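Local atomic coordinates of flagellar basal body protein (Helicobacter pylori, PDB entry 5NPY), a protein that probably serves as a structural subunit of the bacterial flagellar hook, the curved segment that couples the flagellar filament to the rod. Residues F87-P101 with D119-D131. Residues are numbered along the deposited sequence; the frame is centred on the assembly and turned at random.
Sequences FHMAYQGKGWFVIGP and DNFLTRAGNFARD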
ATOM      1  N   PHE A  87     -10.301  24.404 -26.226  1.00 55.27           N
ATOM      2  CA  PHE A  87      -9.383  23.688 -27.105  1.00 52.58           C
ATOM      3  C   PHE A  87      -8.665  24.618 -28.081  1.00 49.20           C
ATOM      4  O   PHE A  87      -8.095  24.158 -29.078  1.00 49.91           O
ATOM      5  CB  PHE A  87     -10.126  22.575 -27.842  1.00 44.12           C
ATOM      6  CG  PHE A  87     -10.522  21.440 -26.953  1.00 51.40           C
ATOM      7  CD1 PHE A  87      -9.585  20.504 -26.547  1.00 52.32           C
ATOM      8  CD2 PHE A  87     -11.825  21.320 -26.500  1.00 58.46           C
ATOM      9  CE1 PHE A  87      -9.941  19.454 -25.719  1.00 54.57           C
ATOM     10  CE2 PHE A  87     -12.190  20.276 -25.669  1.00 61.89           C
ATOM     11  CZ  PHE A  87     -11.245  19.339 -25.275  1.00 56.20           C
ATOM     12  N   HIS A  88      -8.665  25.918 -27.815  1.00 40.82           N
ATOM     13  CA  HIS A  88      -7.847  26.809 -28.623  1.00 42.45           C
ATOM     14  C   HIS A  88      -6.382  26.607 -28.269  1.00 42.45           C
ATOM     15  O   HIS A  88      -6.024  26.538 -27.090  1.00 46.27           O
ATOM     16  CB  HIS A  88      -8.278  28.261 -28.420  1.00 42.41           C
ATOM     17  CG  HIS A  88      -9.617  28.561 -29.016  1.00 49.92           C
ATOM     18  ND1 HIS A  88     -10.310  29.722 -28.759  1.00 49.16           N
ATOM     19  CD2 HIS A  88     -10.393  27.837 -29.858  1.00 47.59           C
ATOM     20  CE1 HIS A  88     -11.451  29.705 -29.426  1.00 50.43           C
ATOM     21  NE2 HIS A  88     -11.528  28.571 -30.098  1.00 46.97           N
ATOM     22  N   MET A  89      -5.536  26.480 -29.289  1.00 39.68           N
ATOM     23  CA  MET A  89      -4.124  26.212 -29.062  1.00 41.22           C
ATOM     24  C   MET A  89      -3.319  26.714 -30.249  1.00 39.18           C
ATOM     25  O   MET A  89      -3.865  27.001 -31.319  1.00 43.62           O
ATOM     26  CB  MET A  89      -3.861  24.715 -28.832  1.00 39.31           C
ATOM     27  CG  MET A  89      -4.342  23.811 -29.974  1.00 31.15           C
ATOM     28  SD  MET A  89      -4.142  22.055 -29.589  1.00 46.53           S
ATOM     29  CE  MET A  89      -5.556  21.789 -28.517  1.00 35.84           C
ATOM     30  N   ALA A  90      -2.007  26.821 -30.042  1.00 40.48           N
ATOM     31  CA  ALA A  90      -1.091  27.306 -31.065  1.00 50.03           C
ATOM     32  C   ALA A  90       0.179  26.468 -31.050  1.00 49.69           C
ATOM     33  O   ALA A  90       0.684  26.108 -29.982  1.00 47.25           O
ATOM     34  CB  ALA A  90      -0.744  28.788 -30.862  1.00 46.42           C
ATOM     35  N   TYR A  91       0.686  26.163 -32.241  1.00 50.41           N
ATOM     36  CA  TYR A  91       1.884  25.355 -32.419  1.00 46.97           C
ATOM     37  C   TYR A  91       3.044  26.260 -32.814  1.00 53.15           C
ATOM     38  O   TYR A  91       2.937  27.025 -33.778  1.00 56.52           O
ATOM     39  CB  TYR A  91       1.656  24.277 -33.486  1.00 36.09           C
ATOM     40  CG  TYR A  91       2.835  23.346 -33.703  1.00 45.25           C
ATOM     41  CD1 TYR A  91       3.462  23.259 -34.940  1.00 47.55           C
ATOM     42  CD2 TYR A  91       3.324  22.549 -32.668  1.00 49.45           C
ATOM     43  CE1 TYR A  91       4.544  22.400 -35.145  1.00 42.94           C
ATOM     44  CE2 TYR A  91       4.404  21.690 -32.866  1.00 47.97           C
ATOM     45  CZ  TYR A  91       5.006  21.622 -34.108  1.00 42.84           C
ATOM     46  OH  TYR A  91       6.068  20.777 -34.310  1.00 44.76           O
ATOM     47  N   GLN A  92       4.139  26.183 -32.063  1.00 56.27           N
ATOM     48  CA  GLN A  92       5.396  26.822 -32.434  1.00 60.50           C
ATOM     49  C   GLN A  92       6.342  25.785 -33.019  1.00 50.05           C
ATOM     50  O   GLN A  92       6.361  24.637 -32.577  1.00 66.40           O
ATOM     51  CB  GLN A  92       6.068  27.479 -31.233  1.00 73.99           C
ATOM     52  CG  GLN A  92       5.479  28.787 -30.781  1.00 85.35           C
ATOM     53  CD  GLN A  92       6.362  29.449 -29.741  1.00 96.31           C
ATOM     54  OE1 GLN A  92       5.956  30.399 -29.077  1.00102.64           O
ATOM     55  NE2 GLN A  92       7.585  28.943 -29.596  1.00 96.04           N
ATOM     56  N   GLY A  93       7.128  26.188 -33.999  1.00 45.24           N
ATOM     57  CA  GLY A  93       8.050  25.272 -34.648  1.00 48.78           C
ATOM     58  C   GLY A  93       7.539  24.790 -35.992  1.00 46.79           C
ATOM     59  O   GLY A  93       6.560  25.302 -36.544  1.00 49.91           O
ATOM     60  N   LYS A  94       8.234  23.780 -36.523  1.00 39.28           N
ATOM     61  CA  LYS A  94       7.902  23.204 -37.817  1.00 50.44           C
ATOM     62  C   LYS A  94       6.921  22.052 -37.637  1.00 52.81           C
ATOM     63  O   LYS A  94       7.121  21.187 -36.778  1.00 51.34           O
ATOM     64  CB  LYS A  94       9.160  22.715 -38.536  1.00 63.18           C
ATOM     65  CG  LYS A  94       9.303  23.239 -39.968  1.00 73.50           C
ATOM     66  CD  LYS A  94       9.400  24.768 -39.984  1.00 78.57           C
ATOM     67  CE  LYS A  94       9.644  25.319 -41.380  1.00 77.68           C
ATOM     68  NZ  LYS A  94       9.439  26.798 -41.404  1.00 76.89           N
ATOM     69  N   GLY A  95       5.869  22.038 -38.455  1.00 51.16           N
ATOM     70  CA  GLY A  95       4.855  21.004 -38.347  1.00 51.00           C
ATOM     71  C   GLY A  95       3.423  21.493 -38.459  1.00 41.88           C
ATOM     72  O   GLY A  95       3.164  22.698 -38.574  1.00 36.40           O
ATOM     73  N   TRP A  96       2.481  20.552 -38.408  1.00 36.82           N
ATOM     74  CA  TRP A  96       1.091  20.818 -38.740  1.00 36.44           C
ATOM     75  C   TRP A  96       0.169  20.070 -37.800  1.00 39.35           C
ATOM     76  O   TRP A  96       0.452  18.932 -37.417  1.00 38.47           O
ATOM     77  CB  TRP A  96       0.767  20.385 -40.169  1.00 40.60           C
ATOM     78  CG  TRP A  96       1.695  20.970 -41.174  1.00 46.80           C
ATOM     79  CD1 TRP A  96       2.909  20.482 -41.566  1.00 49.03           C
ATOM     80  CD2 TRP A  96       1.488  22.168 -41.909  1.00 41.34           C
ATOM     81  NE1 TRP A  96       3.470  21.309 -42.504  1.00 41.69           N
ATOM     82  CE2 TRP A  96       2.614  22.352 -42.732  1.00 40.03           C
ATOM     83  CE3 TRP A  96       0.456  23.108 -41.953  1.00 43.87           C
ATOM     84  CZ2 TRP A  96       2.734  23.431 -43.590  1.00 35.93           C
ATOM     85  CZ3 TRP A  96       0.578  24.180 -42.807  1.00 38.22           C
ATOM     86  CH2 TRP A  96       1.708  24.333 -43.612  1.00 37.68           C
ATOM     87  N   PHE A  97      -0.936  20.718 -37.443  1.00 38.41           N
ATOM     88  CA  PHE A  97      -2.089  19.990 -36.942  1.00 40.87           C
ATOM     89  C   PHE A  97      -2.618  19.088 -38.048  1.00 41.58           C
ATOM     90  O   PHE A  97      -2.406  19.344 -39.236  1.00 43.97           O
ATOM     91  CB  PHE A  97      -3.181  20.960 -36.469  1.00 40.09           C
ATOM     92  CG  PHE A  97      -2.802  21.746 -35.235  1.00 44.98           C
ATOM     93  CD1 PHE A  97      -2.315  21.105 -34.109  1.00 40.36           C
ATOM     94  CD2 PHE A  97      -2.915  23.129 -35.212  1.00 45.29           C
ATOM     95  CE1 PHE A  97      -1.960  21.818 -32.980  1.00 45.92           C
ATOM     96  CE2 PHE A  97      -2.560  23.852 -34.080  1.00 48.35           C
ATOM     97  CZ  PHE A  97      -2.079  23.198 -32.966  1.00 50.95           C
ATOM     98  N   VAL A  98      -3.295  18.013 -37.654  1.00 46.80           N
ATOM     99  CA  VAL A  98      -3.859  17.049 -38.594  1.00 41.60           C
ATOM    100  C   VAL A  98      -5.357  16.993 -38.395  1.00 37.17           C
ATOM    101  O   VAL A  98      -5.828  16.885 -37.257  1.00 44.73           O
ATOM    102  CB  VAL A  98      -3.279  15.644 -38.406  1.00 42.36           C
ATOM    103  CG1 VAL A  98      -3.496  14.863 -39.674  1.00 40.36           C
ATOM    104  CG2 VAL A  98      -1.826  15.718 -37.982  1.00 39.93           C
ATOM    105  N   ILE A  99      -6.101  17.051 -39.498  1.00 35.40           N
ATOM    106  CA  ILE A  99      -7.559  17.021 -39.475  1.00 36.11           C
ATOM    107  C   ILE A  99      -8.076  16.240 -40.677  1.00 40.98           C
ATOM    108  O   ILE A  99      -7.350  15.963 -41.632  1.00 39.02           O
ATOM    109  CB  ILE A  99      -8.179  18.427 -39.477  1.00 36.97           C
ATOM    110  CG1 ILE A  99      -7.927  19.090 -40.821  1.00 38.25           C
ATOM    111  CG2 ILE A  99      -7.630  19.276 -38.330  1.00 38.18           C
ATOM    112  CD1 ILE A  99      -8.518  20.445 -40.882  1.00 47.07           C
ATOM    113  N   GLY A 100      -9.363  15.915 -40.628  1.00 44.87           N
ATOM    114  CA  GLY A 100      -9.991  15.116 -41.652  1.00 48.32           C
ATOM    115  C   GLY A 100     -11.501  15.184 -41.563  1.00 55.99           C
ATOM    116  O   GLY A 100     -12.068  15.572 -40.536  1.00 54.32           O
ATOM    117  N   PRO A 101     -12.182  14.796 -42.645  1.00 68.09           N
ATOM    118  CA  PRO A 101     -13.642  14.963 -42.723  1.00 70.96           C
ATOM    119  C   PRO A 101     -14.491  13.847 -42.122  1.00 67.39           C
ATOM    120  O   PRO A 101     -15.723  13.995 -42.099  1.00 58.16           O
ATOM    121  CB  PRO A 101     -13.875  15.035 -44.239  1.00 67.40           C
ATOM    122  CG  PRO A 101     -12.827  14.136 -44.800  1.00 66.24           C
ATOM    123  CD  PRO A 101     -11.609  14.337 -43.923  1.00 68.84           C
ATOM    124  N   ASP A 119      -9.682  11.331 -46.799  1.00 97.29           N
ATOM    125  CA  ASP A 119      -8.756  12.415 -46.805  1.00 90.93           C
ATOM    126  C   ASP A 119      -8.351  12.944 -45.462  1.00 75.19           C
ATOM    127  O   ASP A 119      -9.038  12.800 -44.483  1.00 65.45           O
ATOM    128  CB  ASP A 119      -9.330  13.500 -47.686  1.00 94.67           C
ATOM    129  CG  ASP A 119      -9.888  12.936 -48.944  1.00 96.26           C
ATOM    130  OD1 ASP A 119     -10.671  13.611 -49.619  1.00 97.42           O
ATOM    131  OD2 ASP A 119      -9.530  11.794 -49.248  1.00 96.48           O
ATOM    132  N   ASN A 120      -7.176  13.532 -45.458  1.00 65.54           N
ATOM    133  CA  ASN A 120      -6.608  14.145 -44.306  1.00 54.97           C
ATOM    134  C   ASN A 120      -6.045  15.444 -44.725  1.00 50.33           C
ATOM    135  O   ASN A 120      -5.574  15.598 -45.811  1.00 59.70           O
ATOM    136  CB  ASN A 120      -5.496  13.302 -43.764  1.00 59.17           C
ATOM    137  CG  ASN A 120      -5.992  12.306 -42.806  1.00 64.74           C
ATOM    138  OD1 ASN A 120      -5.544  11.195 -42.784  1.00 66.28           O
ATOM    139  ND2 ASN A 120      -6.972  12.691 -42.036  1.00 69.46           N
ATOM    140  N   PHE A 121      -6.124  16.408 -43.854  1.00 39.47           N
ATOM    141  CA  PHE A 121      -5.613  17.691 -44.174  1.00 46.33           C
ATOM    142  C   PHE A 121      -4.653  18.136 -43.114  1.00 44.85           C
ATOM    143  O   PHE A 121      -4.586  17.587 -42.064  1.00 49.33           O
ATOM    144  CB  PHE A 121      -6.760  18.678 -44.267  1.00 55.75           C
ATOM    145  CG  PHE A 121      -7.790  18.291 -45.262  1.00 65.41           C
ATOM    146  CD1 PHE A 121      -7.443  18.106 -46.566  1.00 72.04           C
ATOM    147  CD2 PHE A 121      -9.073  18.079 -44.889  1.00 66.40           C
ATOM    148  CE1 PHE A 121      -8.362  17.728 -47.489  1.00 76.37           C
ATOM    149  CE2 PHE A 121     -10.010  17.705 -45.802  1.00 73.56           C
ATOM    150  CZ  PHE A 121      -9.654  17.519 -47.105  1.00 75.30           C
ATOM    151  N   LEU A 122      -3.884  19.135 -43.433  1.00 42.07           N
ATOM    152  CA  LEU A 122      -2.945  19.722 -42.491  1.00 47.37           C
ATOM    153  C   LEU A 122      -3.292  21.190 -42.296  1.00 49.49           C
ATOM    154  O   LEU A 122      -3.717  21.858 -43.237  1.00 48.79           O
ATOM    155  CB  LEU A 122      -1.514  19.569 -42.995  1.00 45.37           C
ATOM    156  CG  LEU A 122      -1.214  18.100 -43.271  1.00 42.00           C
ATOM    157  CD1 LEU A 122      -0.605  17.952 -44.650  1.00 33.66           C
ATOM    158  CD2 LEU A 122      -0.311  17.524 -42.186  1.00 39.90           C
ATOM    159  N   THR A 123      -3.112  21.689 -41.077  1.00 46.88           N
ATOM    160  CA  THR A 123      -3.428  23.077 -40.777  1.00 41.82           C
ATOM    161  C   THR A 123      -2.537  23.539 -39.640  1.00 42.75           C
ATOM    162  O   THR A 123      -2.064  22.730 -38.839  1.00 45.21           O
ATOM    163  CB  THR A 123      -4.914  23.274 -40.395  1.00 37.34           C
ATOM    164  OG1 THR A 123      -5.147  24.637 -40.041  1.00 44.54           O
ATOM    165  CG2 THR A 123      -5.296  22.419 -39.216  1.00 32.13           C
ATOM    166  N   ARG A 124      -2.303  24.849 -39.581  1.00 38.34           N
ATOM    167  CA  ARG A 124      -1.711  25.462 -38.405  1.00 38.73           C
ATOM    168  C   ARG A 124      -2.724  26.292 -37.623  1.00 42.03           C
ATOM    169  O   ARG A 124      -2.362  26.894 -36.606  1.00 40.39           O
ATOM    170  CB  ARG A 124      -0.489  26.306 -38.801  1.00 49.68           C
ATOM    171  CG  ARG A 124       0.513  26.528 -37.658  1.00 56.25           C
ATOM    172  CD  ARG A 124       1.749  27.323 -38.095  1.00 53.40           C
ATOM    173  NE  ARG A 124       2.798  26.464 -38.626  1.00 49.99           N
ATOM    174  CZ  ARG A 124       3.843  26.039 -37.925  1.00 51.43           C
ATOM    175  NH1 ARG A 124       3.997  26.400 -36.660  1.00 51.39           N
ATOM    176  NH2 ARG A 124       4.740  25.255 -38.500  1.00 60.77           N
ATOM    177  N   ALA A 125      -3.991  26.313 -38.051  1.00 45.36           N
ATOM    178  CA  ALA A 125      -5.062  26.960 -37.291  1.00 46.95           C
ATOM    179  C   ALA A 125      -5.470  26.076 -36.115  1.00 46.53           C
ATOM    180  O   ALA A 125      -5.886  24.928 -36.308  1.00 43.32           O
ATOM    181  CB  ALA A 125      -6.268  27.237 -38.187  1.00 34.33           C
ATOM    182  N   GLY A 126      -5.365  26.608 -34.897  1.00 46.21           N
ATOM    183  CA  GLY A 126      -5.632  25.822 -33.703  1.00 33.91           C
ATOM    184  C   GLY A 126      -6.899  26.183 -32.947  1.00 39.39           C
ATOM    185  O   GLY A 126      -7.061  25.788 -31.791  1.00 49.67           O
ATOM    186  N   ASN A 127      -7.812  26.924 -33.576  1.00 46.30           N
ATOM    187  CA  ASN A 127      -9.019  27.379 -32.886  1.00 50.35           C
ATOM    188  C   ASN A 127     -10.065  26.261 -32.926  1.00 49.47           C
ATOM    189  O   ASN A 127     -11.068  26.305 -33.642  1.00 47.35           O
ATOM    190  CB  ASN A 127      -9.526  28.692 -33.481  1.00 59.02           C
ATOM    191  CG  ASN A 127      -9.903  28.584 -34.949  1.00 63.06           C
ATOM    192  OD1 ASN A 127      -9.361  27.766 -35.691  1.00 64.86           O
ATOM    193  ND2 ASN A 127     -10.846  29.418 -35.374  1.00 63.31           N
ATOM    194  N   PHE A 128      -9.807  25.236 -32.115  1.00 46.04           N
ATOM    195  CA  PHE A 128     -10.634  24.039 -32.071  1.00 47.88           C
ATOM    196  C   PHE A 128     -11.757  24.180 -31.048  1.00 55.21           C
ATOM    197  O   PHE A 128     -11.643  24.899 -30.052  1.00 56.04           O
ATOM    198  CB  PHE A 128      -9.783  22.812 -31.737  1.00 46.18           C
ATOM    199  CG  PHE A 128      -8.670  22.561 -32.711  1.00 48.94           C
ATOM    200  CD1 PHE A 128      -7.416  22.193 -32.266  1.00 50.06           C
ATOM    201  CD2 PHE A 128      -8.877  22.692 -34.072  1.00 49.53           C
ATOM    202  CE1 PHE A 128      -6.391  21.958 -33.157  1.00 46.73           C
ATOM    203  CE2 PHE A 128      -7.857  22.464 -34.969  1.00 43.55           C
ATOM    204  CZ  PHE A 128      -6.614  22.096 -34.511  1.00 48.82           C
ATOM    205  N   ALA A 129     -12.850  23.474 -31.306  1.00 57.94           N
ATOM    206  CA  ALA A 129     -14.004  23.490 -30.422  1.00 60.51           C
ATOM    207  C   ALA A 129     -14.663  22.122 -30.480  1.00 61.42           C
ATOM    208  O   ALA A 129     -14.347  21.298 -31.340  1.00 63.28           O
ATOM    209  CB  ALA A 129     -14.984  24.601 -30.808  1.00 58.35           C
ATOM    210  N   ARG A 130     -15.576  21.879 -29.542  1.00 59.01           N
ATOM    211  CA  ARG A 130     -16.315  20.625 -29.481  1.00 55.67           C
ATOM    212  C   ARG A 130     -17.661  20.783 -30.173  1.00 50.07           C
ATOM    213  O   ARG A 130     -18.372  21.767 -29.936  1.00 49.48           O
ATOM    214  CB  ARG A 130     -16.541  20.168 -28.037  1.00 63.76           C
ATOM    215  CG  ARG A 130     -15.448  20.534 -27.060  1.00 66.35           C
ATOM    216  CD  ARG A 130     -15.675  19.836 -25.735  1.00 67.00           C
ATOM    217  NE  ARG A 130     -15.328  20.704 -24.613  1.00 69.75           N
ATOM    218  CZ  ARG A 130     -15.247  20.295 -23.351  1.00 67.03           C
ATOM    219  NH1 ARG A 130     -15.469  19.020 -23.059  1.00 67.93           N
ATOM    220  NH2 ARG A 130     -14.931  21.155 -22.388  1.00 55.73           N
ATOM    221  N   ASP A 131     -18.015  19.812 -31.011  1.00 47.81           N
ATOM    222  CA  ASP A 131     -19.368  19.754 -31.550  1.00 53.33           C
ATOM    223  C   ASP A 131     -20.300  19.200 -30.465  1.00 62.54           C
ATOM    224  O   ASP A 131     -19.904  19.012 -29.308  1.00 54.52           O
ATOM    225  CB  ASP A 131     -19.392  18.958 -32.858  1.00 45.51           C
ATOM    226  CG  ASP A 131     -19.119  17.475 -32.666  1.00 47.08           C
ATOM    227  OD1 ASP A 131     -18.746  17.069 -31.551  1.00 67.85           O
ATOM    228  OD2 ASP A 131     -19.259  16.705 -33.642  1.00 41.37           O
TER
HETATM  229  O   HOH W   1     -12.739  25.604 -27.705  1.00 45.35           O
HETATM  230  O   HOH W   2      -0.573  27.242 -34.420  1.00 37.15           O
HETATM  231  O   HOH W   3       5.457  23.939 -41.054  1.00 47.80           O
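The carbonyl oxygen of G93 is gripped end-on by R124, which sends both terminal nitrogens to this one atom: NH2 at 2.7 Å and NH1 at 2.8 Å from G93 O, with the oxygen close to the guanidinium plane. R124 reaches it with CG trans to the backbone N (chi1 -157°) and a bend at chi3, which carries the charged end into the turn between strands 87-93 and 97-100. A weak bond from NH1 to Y91 O and a water shared by NH2 and G95 N help fix the group's rotation.

Beyond this turn, strand 97-100 pairs antiparallel with 121-123; F121 N gives a nearly straight 2.6 Å bond to I99 O, and I99 N answers to F121 O. I99 CG1 packs on F121 CB on one side of this pairing, while W96 CB rests against L122 CB and CD2. The chain then swings back through G126, and M89 N donates to G126 O at 3.0 Å. Here F128 turns its ring edge to the face of F97 in a T-shaped stack, centroids 5.2 Å apart and planes at 72°, with M89 SD at the F128 edge as a Met-aromatic contact.

Both segments belong to the D1 domain: strand 555-559 flanks 87-93, strand 143-148 borders 97-100, and I505 of strand 499-509 packs against M89 and F97.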